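PDB 3NS4: vacuolar protein sorting-associated protein 53 from Saccharomyces cerevisiae, which acts in the Golgi-associated retrograde protein (GARP) complex, helping to link endosome-derived vesicles to the late Golgi for retrograde transport and membrane fusion. Local coordinates for residues A[40-53]-A[197-211]. The protein carries 2 engineered substitutions. Numbering follows the deposited sequence.
Sequences VSNTIRLLQPVPPF and FKWDKVLLGQFENNL
The end of helix 20-47 and the loop after it pack along helix 201-212 in the Vps53 C-terminal helical domain: S41, I44 and R45 meet D200 and L203, and F53 in the loop reaches F207 and N210. The segments of the two helices run nearly parallel, at 24°, with their axes 10.9 Å apart at closest. The polar end centres on D200, the N-cap residue. S41 OG donates to D200 OD2 at 2.6 Å, meeting the oxygen on its anti side and 29° out of the carboxylate plane, while D200 OD1 accepts a weak capping bond from L203 N. The guanidinium of R45 stays beyond salt-bridge distance of D200, but a water bridges them, accepting from R45 NH2 at the edge of the group and donating to D200 OD2. L203 CD2 lies over one face of the same guanidinium, offset to its rim, 3.7 Å from R45 NH2. L203 thus touches a charged and an apolar neighbour, its other methyl, CD1, lying 3.8 Å from I44 CG2. The other branch of I44 carries CD1 to the edge of the F197 ring. Beyond the helix, F53 carries CG beside its backbone N, which helps lay the ring alongside N210, where CE1 and CZ approach N210 CB, and CD1 lies 3.8 Å from L211 CD1. The F53 and F207 rings meet obliquely, planes at 48°; P49 CG comes separately to the edge of F207, 4.0 Å from CE1. An alanine in place of F53 would probably strip N210 CB and L211 CD1 of their ring contact and leave F207 less enclosed. Around the contact, W163 meets the F53 ring, F154 of helix 149-159 stacks on F197 and F207 and touches I44, and helix 102-125 packs against V40 and W199.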
# COMPACT_ATOMS: atom_id res chain seq x y z
N VAL A 40 4.94 0.97 -5.10
CA VAL A 40 4.53 1.29 -3.76
C VAL A 40 5.36 2.39 -3.17
O VAL A 40 4.83 3.38 -2.70
CB VAL A 40 4.54 0.07 -2.89
CG1 VAL A 40 4.30 0.42 -1.45
CG2 VAL A 40 3.46 -0.82 -3.36
N SER A 41 6.67 2.25 -3.22
CA SER A 41 7.50 3.26 -2.58
C SER A 41 7.30 4.67 -3.18
O SER A 41 7.15 5.65 -2.45
CB SER A 41 8.97 2.84 -2.59
OG SER A 41 9.21 1.75 -1.70
N ASN A 42 7.29 4.78 -4.49
CA ASN A 42 7.06 6.06 -5.09
C ASN A 42 5.77 6.65 -4.67
O ASN A 42 5.70 7.86 -4.41
CB ASN A 42 6.99 5.91 -6.57
CG ASN A 42 8.31 5.86 -7.19
OD1 ASN A 42 9.32 5.59 -6.53
ND2 ASN A 42 8.34 6.15 -8.48
N THR A 43 4.72 5.84 -4.65
CA THR A 43 3.43 6.37 -4.23
C THR A 43 3.56 6.96 -2.82
O THR A 43 3.22 8.13 -2.60
CB THR A 43 2.32 5.34 -4.26
OG1 THR A 43 2.20 4.83 -5.58
CG2 THR A 43 1.04 5.95 -3.88
N ILE A 44 4.09 6.18 -1.89
CA ILE A 44 4.18 6.67 -0.53
C ILE A 44 5.06 7.92 -0.40
O ILE A 44 4.68 8.87 0.28
CB ILE A 44 4.67 5.57 0.42
CG1 ILE A 44 3.68 4.39 0.46
CG2 ILE A 44 4.90 6.14 1.80
CD1 ILE A 44 4.23 3.12 1.13
N ARG A 45 6.23 7.94 -1.04
CA ARG A 45 7.13 9.09 -0.89
C ARG A 45 6.43 10.33 -1.39
O ARG A 45 6.64 11.43 -0.86
CB ARG A 45 8.47 8.91 -1.60
CG ARG A 45 9.30 7.81 -0.97
CD ARG A 45 10.65 7.48 -1.65
NE ARG A 45 11.29 6.40 -0.87
CZ ARG A 45 12.00 6.57 0.26
NH1 ARG A 45 12.21 7.78 0.76
NH2 ARG A 45 12.51 5.51 0.90
N LEU A 46 5.58 10.12 -2.38
CA LEU A 46 4.86 11.21 -2.97
C LEU A 46 3.83 11.77 -2.00
O LEU A 46 3.83 13.00 -1.69
CB LEU A 46 4.15 10.71 -4.22
CG LEU A 46 3.20 11.73 -4.87
CD1 LEU A 46 3.94 12.85 -5.55
CD2 LEU A 46 2.28 11.06 -5.85
N LEU A 47 2.98 10.87 -1.53
CA LEU A 47 1.88 11.26 -0.72
C LEU A 47 2.12 11.41 0.76
O LEU A 47 1.30 12.02 1.44
CB LEU A 47 0.80 10.23 -0.88
CG LEU A 47 0.21 10.09 -2.28
CD1 LEU A 47 -0.80 9.01 -2.24
CD2 LEU A 47 -0.47 11.37 -2.75
N GLN A 48 3.21 10.88 1.29
CA GLN A 48 3.36 10.90 2.73
C GLN A 48 3.60 12.28 3.32
O GLN A 48 4.24 13.14 2.69
CB GLN A 48 4.44 9.95 3.19
CG GLN A 48 5.80 10.55 3.10
CD GLN A 48 6.88 9.56 3.39
OE1 GLN A 48 7.71 9.31 2.53
NE2 GLN A 48 6.85 8.95 4.57
N PRO A 49 3.10 12.47 4.55
CA PRO A 49 3.23 13.71 5.31
C PRO A 49 4.70 14.01 5.67
O PRO A 49 5.51 13.07 5.82
CB PRO A 49 2.40 13.42 6.57
CG PRO A 49 2.48 11.98 6.75
CD PRO A 49 2.51 11.40 5.36
N VAL A 50 5.01 15.30 5.82
CA VAL A 50 6.36 15.75 6.09
C VAL A 50 6.61 16.01 7.57
O VAL A 50 5.98 16.89 8.15
CB VAL A 50 6.71 17.03 5.27
CG1 VAL A 50 8.18 17.35 5.42
CG2 VAL A 50 6.39 16.84 3.78
N PRO A 51 7.53 15.22 8.18
CA PRO A 51 7.88 15.43 9.58
C PRO A 51 8.66 16.73 9.71
O PRO A 51 9.46 17.06 8.83
CB PRO A 51 8.75 14.22 9.92
CG PRO A 51 9.35 13.81 8.63
CD PRO A 51 8.29 14.10 7.60
N PRO A 52 8.47 17.45 10.82
CA PRO A 52 7.61 17.10 11.95
C PRO A 52 6.13 17.36 11.71
O PRO A 52 5.75 18.30 10.99
CB PRO A 52 8.14 18.00 13.06
CG PRO A 52 8.54 19.26 12.31
CD PRO A 52 8.95 18.84 10.91
N PHE A 53 5.31 16.53 12.32
CA PHE A 53 3.88 16.61 12.14
C PHE A 53 3.17 17.54 13.11
O PHE A 53 3.42 17.48 14.31
CB PHE A 53 3.25 15.24 12.34
CG PHE A 53 3.75 14.16 11.42
CD1 PHE A 53 3.76 12.84 11.87
CD2 PHE A 53 4.18 14.42 10.14
CE1 PHE A 53 4.18 11.80 11.05
CE2 PHE A 53 4.63 13.39 9.30
CZ PHE A 53 4.63 12.08 9.76
N PHE A 197 2.19 -2.16 2.93
CA PHE A 197 3.48 -1.77 3.46
C PHE A 197 4.39 -2.96 3.61
O PHE A 197 5.52 -2.85 4.06
CB PHE A 197 3.28 -1.01 4.76
CG PHE A 197 2.31 0.12 4.62
CD1 PHE A 197 2.64 1.25 3.85
CD2 PHE A 197 1.06 0.07 5.22
CE1 PHE A 197 1.73 2.30 3.71
CE2 PHE A 197 0.14 1.15 5.10
CZ PHE A 197 0.48 2.25 4.33
N LYS A 198 3.85 -4.11 3.21
CA LYS A 198 4.61 -5.34 3.14
C LYS A 198 5.84 -5.00 2.25
O LYS A 198 6.94 -5.55 2.39
CB LYS A 198 3.75 -6.46 2.48
CG LYS A 198 4.61 -7.56 2.01
CD LYS A 198 3.98 -8.81 1.49
CE LYS A 198 5.17 -9.78 1.18
NZ LYS A 198 4.90 -11.22 1.48
N TRP A 199 5.61 -4.04 1.37
CA TRP A 199 6.56 -3.69 0.33
C TRP A 199 7.52 -2.56 0.66
O TRP A 199 8.43 -2.29 -0.15
CB TRP A 199 5.79 -3.35 -0.95
CG TRP A 199 4.89 -4.45 -1.41
CD1 TRP A 199 3.52 -4.51 -1.29
CD2 TRP A 199 5.28 -5.66 -2.04
NE1 TRP A 199 3.03 -5.69 -1.82
CE2 TRP A 199 4.09 -6.42 -2.29
CE3 TRP A 199 6.52 -6.19 -2.43
CZ2 TRP A 199 4.12 -7.68 -2.92
CZ3 TRP A 199 6.55 -7.45 -3.06
CH2 TRP A 199 5.36 -8.18 -3.29
N ASP A 200 7.27 -1.84 1.76
CA ASP A 200 8.22 -0.84 2.26
C ASP A 200 8.01 -0.68 3.75
O ASP A 200 7.47 0.31 4.22
CB ASP A 200 8.21 0.50 1.51
CG ASP A 200 9.54 1.28 1.68
OD1 ASP A 200 10.26 1.03 2.67
OD2 ASP A 200 9.88 2.13 0.82
N LYS A 201 8.45 -1.69 4.49
CA LYS A 201 8.33 -1.73 5.94
C LYS A 201 8.95 -0.50 6.59
O LYS A 201 8.35 0.08 7.53
CB LYS A 201 8.98 -3.01 6.47
CG LYS A 201 8.25 -4.25 6.01
CD LYS A 201 8.99 -5.55 6.27
CE LYS A 201 8.13 -6.69 5.73
NZ LYS A 201 8.88 -7.93 5.49
N VAL A 202 10.11 -0.09 6.08
CA VAL A 202 10.81 1.07 6.63
C VAL A 202 9.98 2.36 6.66
O VAL A 202 9.90 3.04 7.71
CB VAL A 202 12.08 1.36 5.85
CG1 VAL A 202 12.92 2.36 6.62
CG2 VAL A 202 12.84 0.07 5.62
N LEU A 203 9.36 2.72 5.53
CA LEU A 203 8.57 3.96 5.49
C LEU A 203 7.48 3.96 6.53
O LEU A 203 7.26 4.98 7.18
CB LEU A 203 8.01 4.26 4.10
CG LEU A 203 9.08 4.64 3.06
CD1 LEU A 203 8.47 4.74 1.70
CD2 LEU A 203 9.78 5.94 3.43
N LEU A 204 6.83 2.80 6.72
CA LEU A 204 5.80 2.66 7.75
C LEU A 204 6.44 2.85 9.14
O LEU A 204 5.90 3.61 9.97
CB LEU A 204 5.14 1.30 7.65
CG LEU A 204 4.24 0.90 8.83
CD1 LEU A 204 2.92 1.66 8.82
CD2 LEU A 204 4.00 -0.60 8.83
N GLY A 205 7.57 2.19 9.37
CA GLY A 205 8.32 2.34 10.61
C GLY A 205 8.62 3.81 10.87
O GLY A 205 8.25 4.33 11.94
N GLN A 206 9.28 4.51 9.94
CA GLN A 206 9.51 5.96 10.12
C GLN A 206 8.22 6.69 10.44
O GLN A 206 8.17 7.46 11.39
CB GLN A 206 10.14 6.60 8.91
CG GLN A 206 11.58 6.24 8.65
CD GLN A 206 12.07 6.84 7.32
OE1 GLN A 206 11.35 7.60 6.64
NE2 GLN A 206 13.28 6.47 6.94
N PHE A 207 7.17 6.46 9.66
CA PHE A 207 5.89 7.08 9.95
C PHE A 207 5.49 6.91 11.40
O PHE A 207 5.11 7.88 12.07
CB PHE A 207 4.77 6.54 9.07
CG PHE A 207 3.45 7.14 9.39
CD1 PHE A 207 3.19 8.46 9.09
CD2 PHE A 207 2.47 6.40 10.01
CE1 PHE A 207 1.96 9.05 9.39
CE2 PHE A 207 1.22 6.98 10.32
CZ PHE A 207 0.98 8.31 10.00
N GLU A 208 5.55 5.66 11.88
CA GLU A 208 5.22 5.36 13.28
C GLU A 208 6.05 6.24 14.24
O GLU A 208 5.49 6.91 15.10
CB GLU A 208 5.38 3.86 13.59
CG GLU A 208 4.27 2.94 13.05
CD GLU A 208 4.54 1.43 13.26
OE1 GLU A 208 5.49 0.89 12.64
OE2 GLU A 208 3.78 0.76 14.01
N ASN A 209 7.38 6.28 14.06
CA ASN A 209 8.27 7.10 14.90
C ASN A 209 7.88 8.55 14.94
O ASN A 209 7.75 9.14 16.01
CB ASN A 209 9.70 7.03 14.40
CG ASN A 209 10.34 5.70 14.65
OD1 ASN A 209 9.91 4.94 15.52
ND2 ASN A 209 11.40 5.40 13.89
N ASN A 210 7.69 9.13 13.76
CA ASN A 210 7.36 10.53 13.65
C ASN A 210 6.10 10.81 14.41
O ASN A 210 5.99 11.87 15.04
CB ASN A 210 7.15 10.92 12.20
CG ASN A 210 8.34 10.63 11.34
OD1 ASN A 210 9.48 10.81 11.77
ND2 ASN A 210 8.08 10.17 10.10
N LEU A 211 5.18 9.86 14.38
CA LEU A 211 3.88 10.01 15.03
C LEU A 211 3.97 10.06 16.58
O LEU A 211 3.18 10.75 17.25
CB LEU A 211 2.97 8.88 14.59
CG LEU A 211 1.50 9.27 14.43
CD1 LEU A 211 1.33 10.33 13.31
CD2 LEU A 211 0.62 8.02 14.16
O HOH W 1 12.84 2.66 1.14